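PDB 5JVK: T9SS C-terminal target domain-containing protein from Bacteroides cellulosilyticus, which probably hydrolyses O-glycosidic bonds, as a family 39 glycoside hydrolase of a gut symbiont. Local coordinates for residues V93-L104 and Q406-N417. Sequence-based numbering, arbitrary orientation.
Sequences VVPEIIDEERPL and QAAAVVASLLKN
From Val94 to Ile97 the chain runs alongside helix 403-415 in the helix's own direction, Val94 by Ala409, Pro95 by Val410 and Ile97 by Ser413; it then loops out through the 3-10 turn 99-101 and returns at Pro103, whose CA comes within 4.7 Å of Lys416 CA. Small helix residues let it lie close. Ala409 CB meets Val94 CB at 3.7 Å, and Ala412 CB receives Ile97 CD1, whose extended chain (chi2 171°) carries the methyl down to the helix. Pro95 CD rests on Val410 CG2, while its CG lies 3.5 Å from Ser413 OG; that hydroxyl hydrogen-bonds back to Val410 O at 2.7 Å, a polar group satisfied within its own helix. Gln406 is long enough to reach the strand end: bent at chi2 (81°), it gives NE2 to Val93 O (3.1 Å) in a nearly straight hydrogen bond that arrives from above the carbonyl plane, while NE2 also hydrogen-bonds Gln472 O. With alanine at Gln406, both carbonyl oxygens would probably lose this donor, leaving the end of strand 83-94 less firmly tied to the helix. Residues 95-104 link the N-terminal beta-sheet domain to the (beta/alpha)8 barrel, whose first strand is 106-109; helix 403-415 follows the last barrel strand and leads to the C-terminal beta sheet. Beyond the helix, Lys416 takes positive phi, and its CA makes a CA-H...O contact with Glu101 O, 3.2 Å away. Its aliphatic chain lies beside Glu101, pointing the same way, but bends at its last torsion to give an NZ hydrogen bond to Ser413 O, leaving Glu101 OE1 4.5 Å from NZ. Compact Pro103 packs CD over Ala412.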
loop_
_atom_site.group_PDB
_atom_site.type_symbol
_atom_site.label_atom_id
_atom_site.label_comp_id
_atom_site.label_asym_id
_atom_site.label_seq_id
_atom_site.Cartn_x
_atom_site.Cartn_y
_atom_site.Cartn_z
ATOM N N VAL A 93 12.043 2.229 13.604
ATOM C CA VAL A 93 11.469 1.846 14.895
ATOM C C VAL A 93 10.001 2.291 14.906
ATOM O O VAL A 93 9.692 3.449 15.205
ATOM C CB VAL A 93 12.259 2.456 16.076
ATOM C CG1 VAL A 93 11.675 1.996 17.408
ATOM C CG2 VAL A 93 13.731 2.074 15.973
ATOM N N VAL A 94 9.110 1.354 14.580
ATOM C CA VAL A 94 7.686 1.649 14.330
ATOM C C VAL A 94 6.810 1.278 15.529
ATOM O O VAL A 94 7.227 0.471 16.362
ATOM C CB VAL A 94 7.164 0.923 13.058
ATOM C CG1 VAL A 94 8.052 1.236 11.863
ATOM C CG2 VAL A 94 7.032 -0.585 13.266
ATOM N N PRO A 95 5.594 1.864 15.621
ATOM C CA PRO A 95 4.683 1.455 16.693
ATOM C C PRO A 95 4.155 0.042 16.478
ATOM O O PRO A 95 3.960 -0.373 15.339
ATOM C CB PRO A 95 3.542 2.476 16.603
ATOM C CG PRO A 95 3.577 2.959 15.200
ATOM C CD PRO A 95 5.025 2.964 14.818
ATOM N N GLU A 96 3.943 -0.683 17.571
ATOM C CA GLU A 96 3.407 -2.040 17.518
ATOM C C GLU A 96 1.888 -1.959 17.380
ATOM O O GLU A 96 1.235 -1.245 18.144
ATOM C CB GLU A 96 3.792 -2.808 18.782
ATOM C CG GLU A 96 3.641 -4.315 18.674
ATOM C CD GLU A 96 4.098 -5.038 19.931
ATOM O OE1 GLU A 96 5.234 -4.781 20.400
ATOM O OE2 GLU A 96 3.322 -5.871 20.449
ATOM N N ILE A 97 1.340 -2.681 16.401
ATOM C CA ILE A 97 -0.101 -2.682 16.126
ATOM C C ILE A 97 -0.687 -4.042 16.515
ATOM O O ILE A 97 -0.146 -5.085 16.147
ATOM C CB ILE A 97 -0.414 -2.387 14.635
ATOM C CG1 ILE A 97 0.385 -1.175 14.137
ATOM C CG2 ILE A 97 -1.907 -2.123 14.444
ATOM C CD1 ILE A 97 0.309 -0.954 12.643
ATOM N N ILE A 98 -1.792 -4.015 17.261
ATOM C CA ILE A 98 -2.508 -5.234 17.648
ATOM C C ILE A 98 -3.164 -5.824 16.396
ATOM O O ILE A 98 -3.689 -5.082 15.565
ATOM C CB ILE A 98 -3.555 -4.949 18.758
ATOM C CG1 ILE A 98 -2.850 -4.524 20.060
ATOM C CG2 ILE A 98 -4.435 -6.169 19.021
ATOM C CD1 ILE A 98 -3.720 -3.729 21.013
ATOM N N ASP A 99 -3.132 -7.153 16.284
ATOM C CA ASP A 99 -3.534 -7.878 15.063
ATOM C C ASP A 99 -4.938 -7.488 14.562
ATOM O O ASP A 99 -5.105 -7.116 13.398
ATOM C CB ASP A 99 -3.449 -9.400 15.298
ATOM C CG ASP A 99 -3.134 -10.183 14.029
ATOM O OD1 ASP A 99 -3.921 -10.108 13.063
ATOM O OD2 ASP A 99 -2.103 -10.895 14.006
ATOM N N GLU A 100 -5.925 -7.553 15.457
ATOM C CA GLU A 100 -7.323 -7.208 15.130
ATOM C C GLU A 100 -7.572 -5.719 14.843
ATOM O O GLU A 100 -8.598 -5.373 14.255
ATOM C CB GLU A 100 -8.285 -7.686 16.241
ATOM C CG GLU A 100 -8.195 -6.922 17.565
ATOM C CD GLU A 100 -9.037 -7.539 18.670
ATOM O OE1 GLU A 100 -10.232 -7.823 18.428
ATOM O OE2 GLU A 100 -8.509 -7.727 19.789
ATOM N N GLU A 101 -6.657 -4.851 15.280
ATOM C CA GLU A 101 -6.772 -3.401 15.072
ATOM C C GLU A 101 -6.093 -2.866 13.795
ATOM O O GLU A 101 -6.057 -1.655 13.589
ATOM C CB GLU A 101 -6.231 -2.662 16.303
ATOM C CG GLU A 101 -7.002 -2.959 17.581
ATOM C CD GLU A 101 -6.611 -2.057 18.741
ATOM O OE1 GLU A 101 -5.460 -1.565 18.769
ATOM O OE2 GLU A 101 -7.458 -1.847 19.633
ATOM N N ARG A 102 -5.569 -3.743 12.939
ATOM C CA ARG A 102 -4.972 -3.304 11.675
ATOM C C ARG A 102 -6.037 -2.839 10.675
ATOM O O ARG A 102 -7.119 -3.424 10.621
ATOM C CB ARG A 102 -4.167 -4.422 11.032
ATOM C CG ARG A 102 -2.878 -4.754 11.749
ATOM C CD ARG A 102 -2.139 -5.840 10.990
ATOM N NE ARG A 102 -2.871 -7.102 11.037
ATOM C CZ ARG A 102 -2.644 -8.156 10.255
ATOM N NH1 ARG A 102 -1.688 -8.145 9.322
ATOM N NH2 ARG A 102 -3.394 -9.245 10.408
ATOM N N PRO A 103 -5.732 -1.793 9.876
ATOM C CA PRO A 103 -6.660 -1.363 8.825
ATOM C C PRO A 103 -6.974 -2.446 7.795
ATOM O O PRO A 103 -6.077 -2.941 7.114
ATOM C CB PRO A 103 -5.928 -0.190 8.169
ATOM C CG PRO A 103 -5.086 0.364 9.256
ATOM C CD PRO A 103 -4.624 -0.829 10.039
ATOM N N LEU A 104 -8.255 -2.791 7.697
ATOM C CA LEU A 104 -8.758 -3.799 6.765
ATOM C C LEU A 104 -8.804 -3.308 5.315
ATOM O O LEU A 104 -8.976 -4.122 4.405
ATOM C CB LEU A 104 -10.153 -4.270 7.192
ATOM C CG LEU A 104 -10.249 -4.935 8.574
ATOM C CD1 LEU A 104 -11.701 -5.129 8.985
ATOM C CD2 LEU A 104 -9.509 -6.267 8.599
ATOM N N GLN A 406 7.911 3.954 7.296
ATOM C CA GLN A 406 7.616 4.505 8.620
ATOM C C GLN A 406 6.237 5.161 8.633
ATOM O O GLN A 406 5.449 4.937 9.553
ATOM C CB GLN A 406 8.676 5.539 9.020
ATOM C CG GLN A 406 8.602 6.006 10.471
ATOM C CD GLN A 406 9.248 5.047 11.458
ATOM O OE1 GLN A 406 10.091 4.226 11.097
ATOM N NE2 GLN A 406 8.856 5.161 12.724
ATOM N N ALA A 407 5.962 5.971 7.613
ATOM C CA ALA A 407 4.668 6.650 7.474
ATOM C C ALA A 407 3.494 5.678 7.384
ATOM O O ALA A 407 2.434 5.946 7.942
ATOM C CB ALA A 407 4.682 7.571 6.262
ATOM N N ALA A 408 3.691 4.556 6.689
ATOM C CA ALA A 408 2.671 3.507 6.568
ATOM C C ALA A 408 2.358 2.831 7.907
ATOM O O ALA A 408 1.192 2.642 8.256
ATOM C CB ALA A 408 3.103 2.465 5.545
ATOM N N ALA A 409 3.402 2.462 8.644
ATOM C CA ALA A 409 3.241 1.827 9.955
ATOM C C ALA A 409 2.540 2.751 10.948
ATOM O O ALA A 409 1.642 2.318 11.682
ATOM C CB ALA A 409 4.592 1.390 10.504
ATOM N N VAL A 410 2.939 4.021 10.955
ATOM C CA VAL A 410 2.378 5.000 11.885
ATOM C C VAL A 410 0.917 5.310 11.534
ATOM O O VAL A 410 0.057 5.281 12.420
ATOM C CB VAL A 410 3.232 6.290 11.948
ATOM C CG1 VAL A 410 2.556 7.362 12.800
ATOM C CG2 VAL A 410 4.621 5.983 12.496
ATOM N N VAL A 411 0.632 5.582 10.258
ATOM C CA VAL A 411 -0.743 5.894 9.835
ATOM C C VAL A 411 -1.695 4.702 10.028
ATOM O O VAL A 411 -2.868 4.894 10.345
ATOM C CB VAL A 411 -0.813 6.460 8.387
ATOM C CG1 VAL A 411 -0.627 5.373 7.335
ATOM C CG2 VAL A 411 -2.124 7.205 8.166
ATOM N N ALA A 412 -1.182 3.485 9.844
ATOM C CA ALA A 412 -1.930 2.263 10.142
ATOM C C ALA A 412 -2.271 2.143 11.628
ATOM O O ALA A 412 -3.400 1.790 11.975
ATOM C CB ALA A 412 -1.147 1.038 9.696
ATOM N N SER A 413 -1.295 2.437 12.493
ATOM C CA SER A 413 -1.477 2.340 13.951
ATOM C C SER A 413 -2.505 3.326 14.521
ATOM O O SER A 413 -3.125 3.050 15.548
ATOM C CB SER A 413 -0.140 2.531 14.679
ATOM O OG SER A 413 0.249 3.892 14.696
ATOM N N LEU A 414 -2.666 4.469 13.857
ATOM C CA LEU A 414 -3.627 5.496 14.274
ATOM C C LEU A 414 -5.012 5.294 13.669
ATOM O O LEU A 414 -6.003 5.366 14.389
ATOM C CB LEU A 414 -3.092 6.888 13.932
ATOM C CG LEU A 414 -2.054 7.373 14.958
ATOM C CD1 LEU A 414 -0.816 7.977 14.309
ATOM C CD2 LEU A 414 -2.703 8.342 15.932
ATOM N N LEU A 415 -5.074 5.056 12.356
ATOM C CA LEU A 415 -6.348 4.827 11.643
ATOM C C LEU A 415 -7.135 3.644 12.192
ATOM O O LEU A 415 -8.331 3.760 12.452
ATOM C CB LEU A 415 -6.120 4.585 10.140
ATOM C CG LEU A 415 -6.057 5.796 9.208
ATOM C CD1 LEU A 415 -5.528 5.387 7.841
ATOM C CD2 LEU A 415 -7.426 6.452 9.077
ATOM N N LYS A 416 -6.449 2.513 12.347
ATOM C CA LYS A 416 -7.074 1.247 12.726
ATOM C C LYS A 416 -8.305 0.993 11.831
ATOM O O LYS A 416 -8.173 1.000 10.608
ATOM C CB LYS A 416 -7.410 1.235 14.226
ATOM C CG LYS A 416 -6.241 1.452 15.173
ATOM C CD LYS A 416 -6.713 1.289 16.613
ATOM C CE LYS A 416 -5.589 1.423 17.624
ATOM N NZ LYS A 416 -5.249 2.846 17.889
ATOM N N ASN A 417 -9.487 0.798 12.421
ATOM C CA ASN A 417 -10.731 0.715 11.672
ATOM C C ASN A 417 -11.726 1.771 12.145
ATOM O O ASN A 417 -12.940 1.560 12.100
ATOM C CB ASN A 417 -11.290 -0.695 11.808
ATOM C CG ASN A 417 -10.470 -1.700 11.038
ATOM O OD1 ASN A 417 -9.753 -2.520 11.608
ATOM N ND2 ASN A 417 -10.552 -1.614 9.725
#